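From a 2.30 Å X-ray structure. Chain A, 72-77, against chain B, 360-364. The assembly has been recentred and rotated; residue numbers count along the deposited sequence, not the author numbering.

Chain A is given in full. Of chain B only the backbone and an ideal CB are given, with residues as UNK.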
ATOM      1  N   GLN A  72       3.582  -1.748 -11.224  1.00 44.20           N
ATOM      2  CA  GLN A  72       3.292  -1.640 -12.673  1.00 47.67           C
ATOM      3  C   GLN A  72       2.238  -2.678 -13.097  1.00 44.44           C
ATOM      4  O   GLN A  72       1.317  -2.335 -13.828  1.00 42.78           O
ATOM      5  CB  GLN A  72       4.607  -1.796 -13.463  1.00 54.34           C
ATOM      6  CG  GLN A  72       4.467  -2.411 -14.858  1.00 63.68           C
ATOM      7  CD  GLN A  72       5.673  -2.184 -15.752  1.00 72.51           C
ATOM      8  OE1 GLN A  72       5.597  -1.506 -16.785  1.00 76.28           O
ATOM      9  NE2 GLN A  72       6.805  -2.757 -15.370  1.00 56.11           N
ATOM     10  N   ASP A  73       2.373  -3.916 -12.625  1.00 38.40           N
ATOM     11  CA  ASP A  73       1.476  -5.000 -12.968  1.00 44.34           C
ATOM     12  C   ASP A  73       0.154  -5.035 -12.239  1.00 37.87           C
ATOM     13  O   ASP A  73      -0.619  -5.933 -12.462  1.00 35.00           O
ATOM     14  CB  ASP A  73       2.171  -6.331 -12.720  1.00 59.11           C
ATOM     15  CG  ASP A  73       3.291  -6.569 -13.693  1.00 73.47           C
ATOM     16  OD1 ASP A  73       3.245  -5.994 -14.808  1.00 86.99           O
ATOM     17  OD2 ASP A  73       4.220  -7.324 -13.348  1.00 93.59           O
ATOM     18  N   ASP A  74      -0.092  -4.083 -11.352  1.00 37.62           N
ATOM     19  CA  ASP A  74      -1.258  -4.128 -10.494  1.00 34.50           C
ATOM     20  C   ASP A  74      -2.112  -2.896 -10.659  1.00 35.42           C
ATOM     21  O   ASP A  74      -3.299  -2.884 -10.266  1.00 35.84           O
ATOM     22  CB  ASP A  74      -0.811  -4.199  -9.023  1.00 34.88           C
ATOM     23  CG  ASP A  74      -0.252  -5.564  -8.611  1.00 34.70           C
ATOM     24  OD1 ASP A  74      -0.247  -6.521  -9.413  1.00 33.46           O
ATOM     25  OD2 ASP A  74       0.244  -5.660  -7.458  1.00 38.26           O
ATOM     26  N   ILE A  75      -1.481  -1.835 -11.167  1.00 34.39           N
ATOM     27  CA  ILE A  75      -2.073  -0.480 -11.227  1.00 33.31           C
ATOM     28  C   ILE A  75      -3.020  -0.429 -12.438  1.00 29.54           C
ATOM     29  O   ILE A  75      -2.873  -1.189 -13.406  1.00 28.63           O
ATOM     30  CB  ILE A  75      -0.977   0.613 -11.333  1.00 34.84           C
ATOM     31  CG1 ILE A  75      -1.534   2.016 -11.095  1.00 35.67           C
ATOM     32  CG2 ILE A  75      -0.249   0.533 -12.674  1.00 31.03           C
ATOM     33  CD1 ILE A  75      -0.463   3.099 -10.869  1.00 35.83           C
ATOM     34  N   TYR A  76      -3.957   0.495 -12.364  1.00 27.16           N
ATOM     35  CA  TYR A  76      -4.984   0.649 -13.325  1.00 30.89           C
ATOM     36  C   TYR A  76      -5.376   2.120 -13.317  1.00 32.88           C
ATOM     37  O   TYR A  76      -5.278   2.772 -12.284  1.00 33.85           O
ATOM     38  CB  TYR A  76      -6.180  -0.258 -13.004  1.00 29.35           C
ATOM     39  CG  TYR A  76      -6.874   0.054 -11.702  1.00 28.78           C
ATOM     40  CD1 TYR A  76      -7.815   1.058 -11.612  1.00 30.83           C
ATOM     41  CD2 TYR A  76      -6.635  -0.691 -10.561  1.00 32.17           C
ATOM     42  CE1 TYR A  76      -8.473   1.343 -10.421  1.00 32.06           C
ATOM     43  CE2 TYR A  76      -7.285  -0.422  -9.358  1.00 30.84           C
ATOM     44  CZ  TYR A  76      -8.207   0.599  -9.281  1.00 32.65           C
ATOM     45  OH  TYR A  76      -8.859   0.877  -8.106  1.00 32.56           O
ATOM     46  N   PRO A  77      -5.764   2.633 -14.482  1.00 36.76           N
ATOM     47  CA  PRO A  77      -6.108   4.036 -14.635  1.00 31.81           C
ATOM     48  C   PRO A  77      -7.447   4.353 -13.972  1.00 30.41           C
ATOM     49  O   PRO A  77      -8.293   3.500 -13.938  1.00 34.47           O
ATOM     50  CB  PRO A  77      -6.218   4.242 -16.149  1.00 36.02           C
ATOM     51  CG  PRO A  77      -6.528   2.855 -16.687  1.00 38.68           C
ATOM     52  CD  PRO A  77      -5.804   1.906 -15.755  1.00 35.30           C
TER
ATOM     53  N   UNK B 360       1.274 -12.424 -13.513  1.00 38.03           N
ATOM     54  CA  UNK B 360       2.115 -11.765 -14.516  1.00 41.49           C
ATOM     55  C   UNK B 360       1.303 -10.895 -15.466  1.00 46.94           C
ATOM     56  O   UNK B 360       1.904 -10.131 -16.243  1.00 47.01           O
ATOM     57  CB  UNK B 360       2.895 -12.810 -15.317  1.00 41.49           C
ATOM     58  N   UNK B 361      -0.039 -10.980 -15.429  1.00 39.17           N
ATOM     59  CA  UNK B 361      -0.861 -10.109 -16.292  1.00 38.24           C
ATOM     60  C   UNK B 361      -1.269  -8.860 -15.527  1.00 38.36           C
ATOM     61  O   UNK B 361      -1.270  -8.848 -14.314  1.00 45.55           O
ATOM     62  CB  UNK B 361      -2.102 -10.848 -16.796  1.00 38.24           C
ATOM     63  N   UNK B 362      -1.567  -7.805 -16.281  1.00 38.05           N
ATOM     64  CA  UNK B 362      -1.924  -6.517 -15.719  1.00 38.34           C
ATOM     65  C   UNK B 362      -3.419  -6.307 -15.928  1.00 37.03           C
ATOM     66  O   UNK B 362      -3.930  -6.850 -16.866  1.00 33.36           O
ATOM     67  CB  UNK B 362      -1.109  -5.388 -16.353  1.00 38.34           C
ATOM     68  N   UNK B 363      -4.090  -5.545 -15.051  1.00 35.09           N
ATOM     69  CA  UNK B 363      -5.456  -5.121 -15.326  1.00 38.11           C
ATOM     70  C   UNK B 363      -5.530  -4.391 -16.673  1.00 38.17           C
ATOM     71  O   UNK B 363      -4.658  -3.573 -16.975  1.00 43.21           O
ATOM     72  CB  UNK B 363      -5.972  -4.222 -14.201  1.00 38.11           C
ATOM     73  N   UNK B 364      -6.566  -4.698 -17.455  1.00 41.03           N
ATOM     74  CA  UNK B 364      -6.781  -4.077 -18.764  1.00 38.31           C
ATOM     75  C   UNK B 364      -6.007  -4.780 -19.865  1.00 40.44           C
ATOM     76  O   UNK B 364      -6.192  -4.505 -21.026  1.00 39.87           O
ATOM     77  CB  UNK B 364      -6.383  -2.600 -18.720  1.00 38.31           C
TER

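Both stretches are irregular loops, and chain A meets chain B mainly with backbone carbonyl oxygens, a surface rich in acceptors.

Position 360 has phi/psi of 95/-10, and its ideal CB points away from chain A with nothing of that stretch within 5.5 Å. The demand comes from the backbone instead: positive phi crowds a CB against its own main chain, which favours glycine, with asparagine or aspartate as common alternatives. The deposited residue is Gly B360.

At 361 the backbone is extended (-94/156) and CA-to-CB again points away. Almost any residue would suit as far as chain A is concerned. The residue is Phe B361, chi1 m, whose side chain comes no nearer to this stretch than 6.7 Å, from Phe B361 CB to Asp A73 O. Its backbone does approach: Phe B361 O lies 3.5 Å from Asp A73 O.

Position 362 brings its CA within 4.6 Å of the CA of Asp A73, the closest CA-CA approach of the two stretches. Its CB points sideways, 4.0 Å from Asp A73 O and 4.6 Å from Gln A72 O. With phi/psi of -107/151, alanine or serine fits easily, and a lysine or arginine might reach toward the carboxylate of Asp A73, whose OD1 is 4.7 Å from the ideal CB. The residue is Ala B362. Its CA makes a C-H...O contact with Asp A73 O at 3.6 Å, the angle at H being 161°, close to linear.

Position 363 points toward chain A, its ideal CB 4.1 Å from Tyr A76 CB and 4.4 Å from Ile A75 O. Phi/psi of -55/137 is open to proline as well as to other residues, and a compact apolar group such as proline or valine is a reasonable choice. The residue is Pro B363, the one with the most area covered by chain A. Its ring spreads along the carbonyls: CD is 3.4 Å from Asp A73 O, CG is 3.6 Å from Asp A74 O and 3.7 Å from Ile A75 O. Its CB packs against Tyr A76 CB at 4.1 Å, an apolar contact with the base of the tyrosine, whose far end leads away. No hydrogen bond joins the stretches; the ring meets the oxygens through carbon.

At 364 the ideal CB would point toward chain A, but its nearest atom there, Pro A77 CD, is 5.4 Å away, leaving room. Phi of 85° again favours glycine, and Gly B364 is found.

Chain B 360-364: GFAPG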
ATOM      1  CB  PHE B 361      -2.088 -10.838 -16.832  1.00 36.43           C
ATOM      2  CG  PHE B 361      -1.726 -11.885 -17.847  1.00 38.40           C
ATOM      3  CD1 PHE B 361      -1.245 -13.121 -17.448  1.00 37.23           C
ATOM      4  CD2 PHE B 361      -1.822 -11.623 -19.201  1.00 36.94           C
ATOM      5  CE1 PHE B 361      -0.881 -14.075 -18.382  1.00 35.88           C
ATOM      6  CE2 PHE B 361      -1.481 -12.589 -20.125  1.00 35.91           C
ATOM      7  CZ  PHE B 361      -1.023 -13.813 -19.721  1.00 33.86           C
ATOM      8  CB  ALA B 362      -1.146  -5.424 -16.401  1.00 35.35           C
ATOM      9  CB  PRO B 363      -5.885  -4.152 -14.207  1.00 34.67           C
ATOM     10  CG  PRO B 363      -4.840  -4.309 -13.141  1.00 36.10           C
ATOM     11  CD  PRO B 363      -3.627  -4.941 -13.806  1.00 37.42           C
TER
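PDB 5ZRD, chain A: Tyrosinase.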